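Local coordinates for Dbv8 protein (Nonomuraea, PDB 4MFZ) that probably transfers long aliphatic acyl groups, such as decanoyl, from acyl-CoA to an amino group of a glycopeptide antibiotic, as a member of the GNAT family, at residues Gly197-Asn202 with Gly222-Asp227; Leu213-Pro218 with Gly334-Pro339. All blocks are in the same frame, centred on the assembly; numbering follows the deposited sequence.

In the fold
Both contacts belong to the GNAT-like C-terminal domain, and both touch decanoyl-CoA; their centres lie 11 Å apart. Contact 1 ties R198, just ahead of strand 199-205, and L199, its first residue, to the pyrophosphate-binding loop ahead of helix 226-243. Contact 2 runs from strand 211-216, the neighbour of strand 199-205, across the sheet to the C-terminal strand 330-337, and holds the thioester end of the ligand. They meet directly: R198 of contact 1 reaches P218 of contact 2, and N202 N lies 2.8 Å from G214 O, a probable hydrogen bond, while the Y201 ring packs on L215. Together they line the acyl donor from pyrophosphate to acyl chain.

Contact 1 (Gly197-Asn202 with Gly222-Asp227). With MFK (decanoyl-CoA), chain B.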
loop_
_atom_site.group_PDB
_atom_site.type_symbol
_atom_site.label_atom_id
_atom_site.label_comp_id
_atom_site.label_asym_id
_atom_site.label_seq_id
_atom_site.Cartn_x
_atom_site.Cartn_y
_atom_site.Cartn_z
ATOM N N GLY A 197 12.588 3.623 -9.005
ATOM C CA GLY A 197 12.619 2.652 -10.101
ATOM C C GLY A 197 11.616 1.556 -9.818
ATOM O O GLY A 197 10.437 1.851 -9.583
ATOM N N ARG A 198 12.080 0.307 -9.749
ATOM C CA ARG A 198 11.179 -0.842 -9.582
ATOM C C ARG A 198 10.721 -1.111 -8.143
ATOM O O ARG A 198 9.774 -1.867 -7.948
ATOM C CB ARG A 198 11.826 -2.112 -10.139
ATOM C CG ARG A 198 10.956 -3.389 -10.181
ATOM C CD ARG A 198 9.754 -3.301 -11.145
ATOM N NE ARG A 198 8.858 -4.481 -11.119
ATOM C CZ ARG A 198 8.061 -4.797 -10.090
ATOM N NH1 ARG A 198 8.025 -4.020 -9.003
ATOM N NH2 ARG A 198 7.260 -5.864 -10.147
ATOM N N LEU A 199 11.420 -0.557 -7.153
ATOM C CA LEU A 199 11.195 -0.972 -5.770
ATOM C C LEU A 199 10.684 0.174 -4.921
ATOM O O LEU A 199 10.951 1.343 -5.238
ATOM C CB LEU A 199 12.503 -1.534 -5.154
ATOM C CG LEU A 199 13.267 -2.645 -5.886
ATOM C CD1 LEU A 199 14.441 -3.149 -5.037
ATOM C CD2 LEU A 199 12.407 -3.839 -6.241
ATOM N N GLN A 200 9.980 -0.169 -3.841
ATOM C CA GLN A 200 9.471 0.819 -2.865
ATOM C C GLN A 200 10.175 0.674 -1.496
ATOM O O GLN A 200 10.530 -0.421 -1.075
ATOM C CB GLN A 200 7.959 0.666 -2.641
ATOM C CG GLN A 200 7.029 1.135 -3.769
ATOM C CD GLN A 200 5.582 0.702 -3.533
ATOM O OE1 GLN A 200 5.327 -0.294 -2.855
ATOM N NE2 GLN A 200 4.633 1.429 -4.110
ATOM N N TYR A 201 10.379 1.785 -0.809
ATOM C CA TYR A 201 11.082 1.751 0.463
ATOM C C TYR A 201 10.267 2.579 1.432
ATOM O O TYR A 201 9.878 3.697 1.091
ATOM C CB TYR A 201 12.463 2.392 0.324
ATOM C CG TYR A 201 13.324 1.738 -0.720
ATOM C CD1 TYR A 201 13.291 2.176 -2.054
ATOM C CD2 TYR A 201 14.160 0.664 -0.383
ATOM C CE1 TYR A 201 14.067 1.545 -3.026
ATOM C CE2 TYR A 201 14.950 0.042 -1.347
ATOM C CZ TYR A 201 14.903 0.487 -2.660
ATOM O OH TYR A 201 15.686 -0.150 -3.599
ATOM N N ASN A 202 10.014 2.049 2.626
ATOM C CA ASN A 202 9.407 2.879 3.654
ATOM C C ASN A 202 10.341 3.134 4.837
ATOM O O ASN A 202 11.097 2.273 5.241
ATOM C CB ASN A 202 8.050 2.355 4.105
ATOM C CG ASN A 202 8.147 1.073 4.867
ATOM O OD1 ASN A 202 8.480 0.025 4.298
ATOM N ND2 ASN A 202 7.808 1.125 6.160
ATOM N N GLY A 222 6.499 -5.108 -14.030
ATOM C CA GLY A 222 7.027 -6.288 -14.733
ATOM C C GLY A 222 8.025 -7.143 -13.925
ATOM O O GLY A 222 8.261 -6.890 -12.734
ATOM N N PRO A 223 8.619 -8.158 -14.582
ATOM C CA PRO A 223 9.503 -9.104 -13.929
ATOM C C PRO A 223 10.697 -8.415 -13.287
ATOM O O PRO A 223 11.192 -7.403 -13.800
ATOM C CB PRO A 223 10.008 -10.021 -15.070
ATOM C CG PRO A 223 9.277 -9.641 -16.295
ATOM C CD PRO A 223 8.499 -8.371 -16.043
ATOM N N LEU A 224 11.188 -8.995 -12.207
ATOM C CA LEU A 224 12.293 -8.404 -11.473
ATOM C C LEU A 224 13.645 -8.762 -12.101
ATOM O O LEU A 224 14.427 -9.489 -11.501
ATOM C CB LEU A 224 12.211 -8.896 -10.034
ATOM C CG LEU A 224 13.054 -8.222 -8.964
ATOM C CD1 LEU A 224 12.705 -6.742 -8.807
ATOM C CD2 LEU A 224 12.830 -8.982 -7.664
ATOM N N ILE A 225 13.949 -8.270 -13.297
ATOM C CA ILE A 225 15.273 -8.553 -13.847
ATOM C C ILE A 225 16.353 -7.930 -12.940
ATOM O O ILE A 225 16.159 -6.853 -12.347
ATOM C CB ILE A 225 15.470 -8.142 -15.337
ATOM C CG1 ILE A 225 15.465 -6.618 -15.522
ATOM C CG2 ILE A 225 14.455 -8.864 -16.243
ATOM C CD1 ILE A 225 15.775 -6.168 -16.947
ATOM N N PRO A 226 17.479 -8.625 -12.802
ATOM C CA PRO A 226 18.582 -8.140 -11.953
ATOM C C PRO A 226 18.958 -6.665 -12.158
ATOM O O PRO A 226 19.233 -5.965 -11.170
ATOM C CB PRO A 226 19.742 -9.074 -12.346
ATOM C CG PRO A 226 19.050 -10.361 -12.708
ATOM C CD PRO A 226 17.779 -9.937 -13.412
ATOM N N ASP A 227 18.962 -6.191 -13.413
ATOM C CA ASP A 227 19.376 -4.817 -13.708
ATOM C C ASP A 227 18.438 -3.789 -13.056
ATOM O O ASP A 227 18.877 -2.754 -12.572
ATOM C CB ASP A 227 19.435 -4.548 -15.241
ATOM C CG ASP A 227 20.743 -4.975 -15.867
ATOM O OD1 ASP A 227 21.664 -5.416 -15.145
ATOM O OD2 ASP A 227 20.870 -4.853 -17.115
HETATM C CCG MFK B . 14.028 -11.453 -4.961
HETATM C CCF MFK B . 14.930 -10.777 -3.930
HETATM C CCE MFK B . 14.095 -9.871 -3.051
HETATM C CCD MFK B . 13.443 -10.713 -1.984
HETATM C CCC MFK B . 13.091 -9.808 -0.820
HETATM C CCB MFK B . 11.593 -9.761 -0.638
HETATM C CCA MFK B . 11.319 -9.147 0.723
HETATM C CBZ MFK B . 10.613 -7.818 0.505
HETATM C CAK MFK B . 9.185 -7.917 1.005
HETATM C CAJ MFK B . 8.210 -7.720 -0.164
HETATM O OAL MFK B . 8.461 -6.962 -1.107
HETATM S SAI MFK B . 6.730 -8.642 -0.000
HETATM C CAH MFK B . 5.846 -8.267 -1.573
HETATM C CAG MFK B . 6.468 -8.976 -2.781
HETATM N NAF MFK B . 5.728 -8.516 -3.967
HETATM C CAE MFK B . 5.053 -9.349 -4.781
HETATM O OAM MFK B . 5.026 -10.571 -4.647
HETATM C CAD MFK B . 4.331 -8.661 -5.958
HETATM C CAC MFK B . 3.805 -9.721 -6.946
HETATM N NAB MFK B . 4.906 -10.577 -7.433
HETATM C CAA MFK B . 5.467 -10.295 -8.619
HETATM O OAO MFK B . 5.105 -9.340 -9.323
HETATM C CAN MFK B . 6.573 -11.245 -9.101
HETATM O OAU MFK B . 6.596 -12.454 -8.307
HETATM C CAP MFK B . 7.970 -10.588 -9.143
HETATM C CAR MFK B . 8.330 -10.065 -7.761
HETATM C CAS MFK B . 8.047 -9.424 -10.126
HETATM C CAQ MFK B . 8.996 -11.638 -9.559
HETATM O OAT MFK B . 8.627 -12.118 -10.834
HETATM P PAV MFK B . 9.708 -12.644 -11.908
HETATM O OAX MFK B . 10.781 -11.657 -12.108
HETATM O OAW MFK B . 8.957 -13.140 -13.098
HETATM O OAY MFK B . 10.261 -13.878 -11.035
HETATM P PAZ MFK B . 11.067 -15.163 -11.558
HETATM O OBA MFK B . 11.707 -15.801 -10.265
HETATM O OBB MFK B . 12.098 -14.860 -12.573
HETATM O "O5'" MFK B . 9.939 -16.248 -11.940
HETATM C "C5'" MFK B . 10.232 -17.550 -12.392
HETATM C "C4'" MFK B . 8.899 -18.225 -12.736
HETATM O "O4'" MFK B . 7.793 -17.936 -11.796
HETATM C "C3'" MFK B . 8.376 -17.747 -14.070
HETATM O "O3'" MFK B . 7.636 -18.825 -14.644
HETATM P PBV MFK B . 7.867 -19.179 -16.209
HETATM O OBW MFK B . 7.134 -17.976 -16.934
HETATM O OBY MFK B . 7.044 -20.564 -16.419
HETATM O OBX MFK B . 9.254 -19.194 -16.668
HETATM C "C2'" MFK B . 7.451 -16.605 -13.638
HETATM O "O2'" MFK B . 6.495 -16.243 -14.616
HETATM C "C1'" MFK B . 6.748 -17.205 -12.458
HETATM N N9 MFK B . 6.218 -16.151 -11.554
HETATM C C8 MFK B . 6.932 -15.392 -10.713
HETATM N N7 MFK B . 6.080 -14.579 -10.074
HETATM C C5 MFK B . 4.835 -14.875 -10.479
HETATM C C4 MFK B . 4.935 -15.845 -11.395
HETATM N N3 MFK B . 3.834 -16.372 -11.951
HETATM C C2 MFK B . 2.455 -15.871 -11.720
HETATM N N1 MFK B . 2.479 -14.801 -10.703
HETATM C C6 MFK B . 3.625 -14.379 -10.149
HETATM N N6 MFK B . 3.582 -13.417 -9.230
#
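R198 holds the carbonyl of G222 side-on: NE and NH2 each donate to G222 O at 3.0 Å, with N-H...O angles of 147° and 144°. The oxygen lies almost in the guanidinium plane, at its edge, so two donors converge on one acceptor and fix the rotation of the flat group. From the turn just before strand 199-205, the R198 side chain sets out with CG anti to the backbone N (chi1 -174°) and bends at chi2, which brings its end round to the loop. R198 CG approaches L224 CD1 at 4.0 Å. The same methyl meets L199 CD2 at 3.9 Å, the two leucine side chains crossing at about a right angle.

The loop in turn grips the acyl donor. L224 N donates to pyrophosphate oxygen OAX of decanoyl-CoA at 2.7 Å, and L224 CD2 lies 3.9 Å from CCG, the last carbon of the acyl chain. This is characteristic of the pyrophosphate-binding loop of GNAT enzymes, which here leads into helix 226-243. L224 is also the centre of an inverse gamma turn, with I225 at the helix N-cap.

Further out, R198 NH1 is hydrogen-bonded to P218 O, so the guanidinium braces both ends of the 218-222 connection. Helix 226-243 packs against R198 and L199 through I228, Y229 and S232, helix 272-277 touches L224 through L276, and strand 211-216 flanks strand 199-205.

Contact 2 (Leu213-Pro218 with Gly334-Pro339); sequences LGLHIP and GRIELP. With MFK (decanoyl-CoA), chain B.
I217 N donates to the thioester oxygen OAL of decanoyl-CoA at 2.8 Å (N-H...O 141°), and the pantetheine nitrogen NAF returns a straighter bond to I217 O, also 2.8 Å (173°), so the I217 backbone makes two hydrogen bonds to the ligand. The ligand thus pairs with the end of strand 211-216 much as another strand would, a hallmark of GNAT enzymes. The I217 side chain adds apolar cover, CG2 lying 3.7 Å from the pantetheine methyl CAR.

Further along the strand, the two methyls of L215 serve different partners. Its CG stands anti to the backbone N (chi1 -170°), and from there CD2 reaches acyl carbon CBZ at 4.1 Å while CD1 points to I336 CD1 at a loose 4.5 Å. L213 CD1 meets L338 CD1 more closely, at 3.8 Å, the two side chains crossing at about a right angle. These methyls bridge one face of the sheet over strand 251-256, which lies between the two strands and bonds to L213 and L215 through its backbone. Helix 226-243 lies on this face: L233 touches I336 and L338, and F240 touches L213. R237 of that helix is hydrogen-bonded to L338 O near the chain end.

The I217 N-H would be expected to polarise the thioester carbonyl and, as in GNAT relatives, could stabilise the negative charge that develops on its oxygen during acyl transfer; this is inferred from the geometry.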
loop_
_atom_site.group_PDB
_atom_site.type_symbol
_atom_site.label_atom_id
_atom_site.label_comp_id
_atom_site.label_asym_id
_atom_site.label_seq_id
_atom_site.Cartn_x
_atom_site.Cartn_y
_atom_site.Cartn_z
ATOM N N LEU A 213 14.928 0.449 6.584
ATOM C CA LEU A 213 14.097 0.632 5.396
ATOM C C LEU A 213 13.234 -0.594 5.177
ATOM O O LEU A 213 13.762 -1.694 5.054
ATOM C CB LEU A 213 14.938 0.875 4.133
ATOM C CG LEU A 213 15.745 2.166 3.927
ATOM C CD1 LEU A 213 16.261 2.163 2.498
ATOM C CD2 LEU A 213 14.939 3.427 4.204
ATOM N N GLY A 214 11.915 -0.434 5.141
ATOM C CA GLY A 214 11.061 -1.548 4.748
ATOM C C GLY A 214 11.121 -1.604 3.227
ATOM O O GLY A 214 10.955 -0.581 2.582
ATOM N N LEU A 215 11.415 -2.766 2.657
ATOM C CA LEU A 215 11.524 -2.889 1.205
ATOM C C LEU A 215 10.306 -3.638 0.716
ATOM O O LEU A 215 9.948 -4.633 1.317
ATOM C CB LEU A 215 12.836 -3.602 0.793
ATOM C CG LEU A 215 13.209 -3.585 -0.702
ATOM C CD1 LEU A 215 14.700 -3.435 -0.937
ATOM C CD2 LEU A 215 12.679 -4.826 -1.404
ATOM N N HIS A 216 9.642 -3.126 -0.335
ATOM C CA HIS A 216 8.440 -3.750 -0.913
ATOM C C HIS A 216 8.522 -3.805 -2.428
ATOM O O HIS A 216 8.977 -2.838 -3.078
ATOM C CB HIS A 216 7.172 -3.022 -0.474
ATOM C CG HIS A 216 6.936 -3.072 1.023
ATOM N ND1 HIS A 216 5.946 -3.803 1.584
ATOM C CD2 HIS A 216 7.644 -2.487 2.091
ATOM C CE1 HIS A 216 5.990 -3.669 2.938
ATOM N NE2 HIS A 216 7.038 -2.869 3.246
ATOM N N ILE A 217 8.108 -4.935 -3.000
ATOM C CA ILE A 217 8.087 -5.108 -4.465
ATOM C C ILE A 217 6.659 -4.938 -4.983
ATOM O O ILE A 217 5.807 -5.807 -4.753
ATOM C CB ILE A 217 8.673 -6.458 -4.927
ATOM C CG1 ILE A 217 10.137 -6.576 -4.468
ATOM C CG2 ILE A 217 8.570 -6.592 -6.447
ATOM C CD1 ILE A 217 10.724 -7.963 -4.596
ATOM N N PRO A 218 6.378 -3.801 -5.643
ATOM C CA PRO A 218 4.992 -3.662 -6.079
ATOM C C PRO A 218 4.760 -4.529 -7.289
ATOM O O PRO A 218 5.722 -5.035 -7.908
ATOM C CB PRO A 218 4.839 -2.169 -6.416
ATOM C CG PRO A 218 6.230 -1.641 -6.563
ATOM C CD PRO A 218 7.215 -2.645 -5.995
ATOM N N GLY A 334 13.613 -11.423 6.303
ATOM C CA GLY A 334 15.004 -11.330 5.892
ATOM C C GLY A 334 15.513 -9.911 6.054
ATOM O O GLY A 334 14.713 -9.012 6.267
ATOM N N ARG A 335 16.831 -9.726 5.950
ATOM C CA ARG A 335 17.442 -8.387 5.902
ATOM C C ARG A 335 18.556 -8.307 4.853
ATOM O O ARG A 335 19.212 -9.298 4.573
ATOM C CB ARG A 335 18.114 -8.009 7.227
ATOM C CG ARG A 335 17.289 -8.052 8.495
ATOM C CD ARG A 335 18.230 -7.905 9.693
ATOM N NE ARG A 335 19.477 -8.653 9.457
ATOM C CZ ARG A 335 20.714 -8.169 9.563
ATOM N NH1 ARG A 335 20.924 -6.916 9.954
ATOM N NH2 ARG A 335 21.747 -8.957 9.295
ATOM N N ILE A 336 18.784 -7.101 4.342
ATOM C CA ILE A 336 20.057 -6.681 3.735
ATOM C C ILE A 336 20.838 -5.711 4.685
ATOM O O ILE A 336 20.192 -5.013 5.430
ATOM C CB ILE A 336 19.760 -5.875 2.441
ATOM C CG1 ILE A 336 18.887 -6.648 1.456
ATOM C CG2 ILE A 336 21.047 -5.482 1.752
ATOM C CD1 ILE A 336 18.267 -5.747 0.398
ATOM N N GLU A 337 22.195 -5.628 4.607
ATOM C CA GLU A 337 22.990 -4.329 4.845
ATOM C C GLU A 337 23.502 -3.472 3.574
ATOM O O GLU A 337 24.367 -3.916 2.793
ATOM C CB GLU A 337 24.114 -4.511 5.835
ATOM C CG GLU A 337 25.262 -3.526 5.563
ATOM C CD GLU A 337 25.703 -2.727 6.786
ATOM O OE1 GLU A 337 26.080 -3.363 7.791
ATOM O OE2 GLU A 337 25.688 -1.459 6.743
ATOM N N LEU A 338 22.988 -2.243 3.411
ATOM C CA LEU A 338 22.809 -1.623 2.076
ATOM C C LEU A 338 24.035 -1.110 1.329
ATOM O O LEU A 338 24.942 -0.554 1.952
ATOM C CB LEU A 338 21.771 -0.497 2.112
ATOM C CG LEU A 338 20.341 -0.881 2.441
ATOM C CD1 LEU A 338 19.609 0.337 2.980
ATOM C CD2 LEU A 338 19.663 -1.448 1.209
ATOM N N PRO A 339 24.029 -1.261 -0.022
ATOM C CA PRO A 339 25.184 -0.872 -0.843
ATOM C C PRO A 339 25.288 0.634 -0.971
ATOM O O PRO A 339 24.318 1.381 -1.213
ATOM C CB PRO A 339 24.893 -1.522 -2.216
ATOM C CG PRO A 339 23.408 -1.620 -2.274
ATOM C CD PRO A 339 22.936 -1.828 -0.846
ATOM O OXT PRO A 339 26.384 1.154 -0.813
HETATM C CCG MFK B . 14.028 -11.453 -4.961
HETATM C CCF MFK B . 14.930 -10.777 -3.930
HETATM C CCE MFK B . 14.095 -9.871 -3.051
HETATM C CCD MFK B . 13.443 -10.713 -1.984
HETATM C CCC MFK B . 13.091 -9.808 -0.820
HETATM C CCB MFK B . 11.593 -9.761 -0.638
HETATM C CCA MFK B . 11.319 -9.147 0.723
HETATM C CBZ MFK B . 10.613 -7.818 0.505
HETATM C CAK MFK B . 9.185 -7.917 1.005
HETATM C CAJ MFK B . 8.210 -7.720 -0.164
HETATM O OAL MFK B . 8.461 -6.962 -1.107
HETATM S SAI MFK B . 6.730 -8.642 -0.000
HETATM C CAH MFK B . 5.846 -8.267 -1.573
HETATM C CAG MFK B . 6.468 -8.976 -2.781
HETATM N NAF MFK B . 5.728 -8.516 -3.967
HETATM C CAE MFK B . 5.053 -9.349 -4.781
HETATM O OAM MFK B . 5.026 -10.571 -4.647
HETATM C CAD MFK B . 4.331 -8.661 -5.958
HETATM C CAC MFK B . 3.805 -9.721 -6.946
HETATM N NAB MFK B . 4.906 -10.577 -7.433
HETATM C CAA MFK B . 5.467 -10.295 -8.619
HETATM O OAO MFK B . 5.105 -9.340 -9.323
HETATM C CAN MFK B . 6.573 -11.245 -9.101
HETATM O OAU MFK B . 6.596 -12.454 -8.307
HETATM C CAP MFK B . 7.970 -10.588 -9.143
HETATM C CAR MFK B . 8.330 -10.065 -7.761
HETATM C CAS MFK B . 8.047 -9.424 -10.126
HETATM C CAQ MFK B . 8.996 -11.638 -9.559
HETATM O OAT MFK B . 8.627 -12.118 -10.834
HETATM P PAV MFK B . 9.708 -12.644 -11.908
HETATM O OAX MFK B . 10.781 -11.657 -12.108
HETATM O OAW MFK B . 8.957 -13.140 -13.098
HETATM O OAY MFK B . 10.261 -13.878 -11.035
HETATM P PAZ MFK B . 11.067 -15.163 -11.558
HETATM O OBA MFK B . 11.707 -15.801 -10.265
HETATM O OBB MFK B . 12.098 -14.860 -12.573
HETATM O "O5'" MFK B . 9.939 -16.248 -11.940
HETATM C "C5'" MFK B . 10.232 -17.550 -12.392
HETATM C "C4'" MFK B . 8.899 -18.225 -12.736
HETATM O "O4'" MFK B . 7.793 -17.936 -11.796
HETATM C "C3'" MFK B . 8.376 -17.747 -14.070
HETATM O "O3'" MFK B . 7.636 -18.825 -14.644
HETATM P PBV MFK B . 7.867 -19.179 -16.209
HETATM O OBW MFK B . 7.134 -17.976 -16.934
HETATM O OBY MFK B . 7.044 -20.564 -16.419
HETATM O OBX MFK B . 9.254 -19.194 -16.668
HETATM C "C2'" MFK B . 7.451 -16.605 -13.638
HETATM O "O2'" MFK B . 6.495 -16.243 -14.616
HETATM C "C1'" MFK B . 6.748 -17.205 -12.458
HETATM N N9 MFK B . 6.218 -16.151 -11.554
HETATM C C8 MFK B . 6.932 -15.392 -10.713
HETATM N N7 MFK B . 6.080 -14.579 -10.074
HETATM C C5 MFK B . 4.835 -14.875 -10.479
HETATM C C4 MFK B . 4.935 -15.845 -11.395
HETATM N N3 MFK B . 3.834 -16.372 -11.951
HETATM C C2 MFK B . 2.455 -15.871 -11.720
HETATM N N1 MFK B . 2.479 -14.801 -10.703
HETATM C C6 MFK B . 3.625 -14.379 -10.149
HETATM N N6 MFK B . 3.582 -13.417 -9.230
#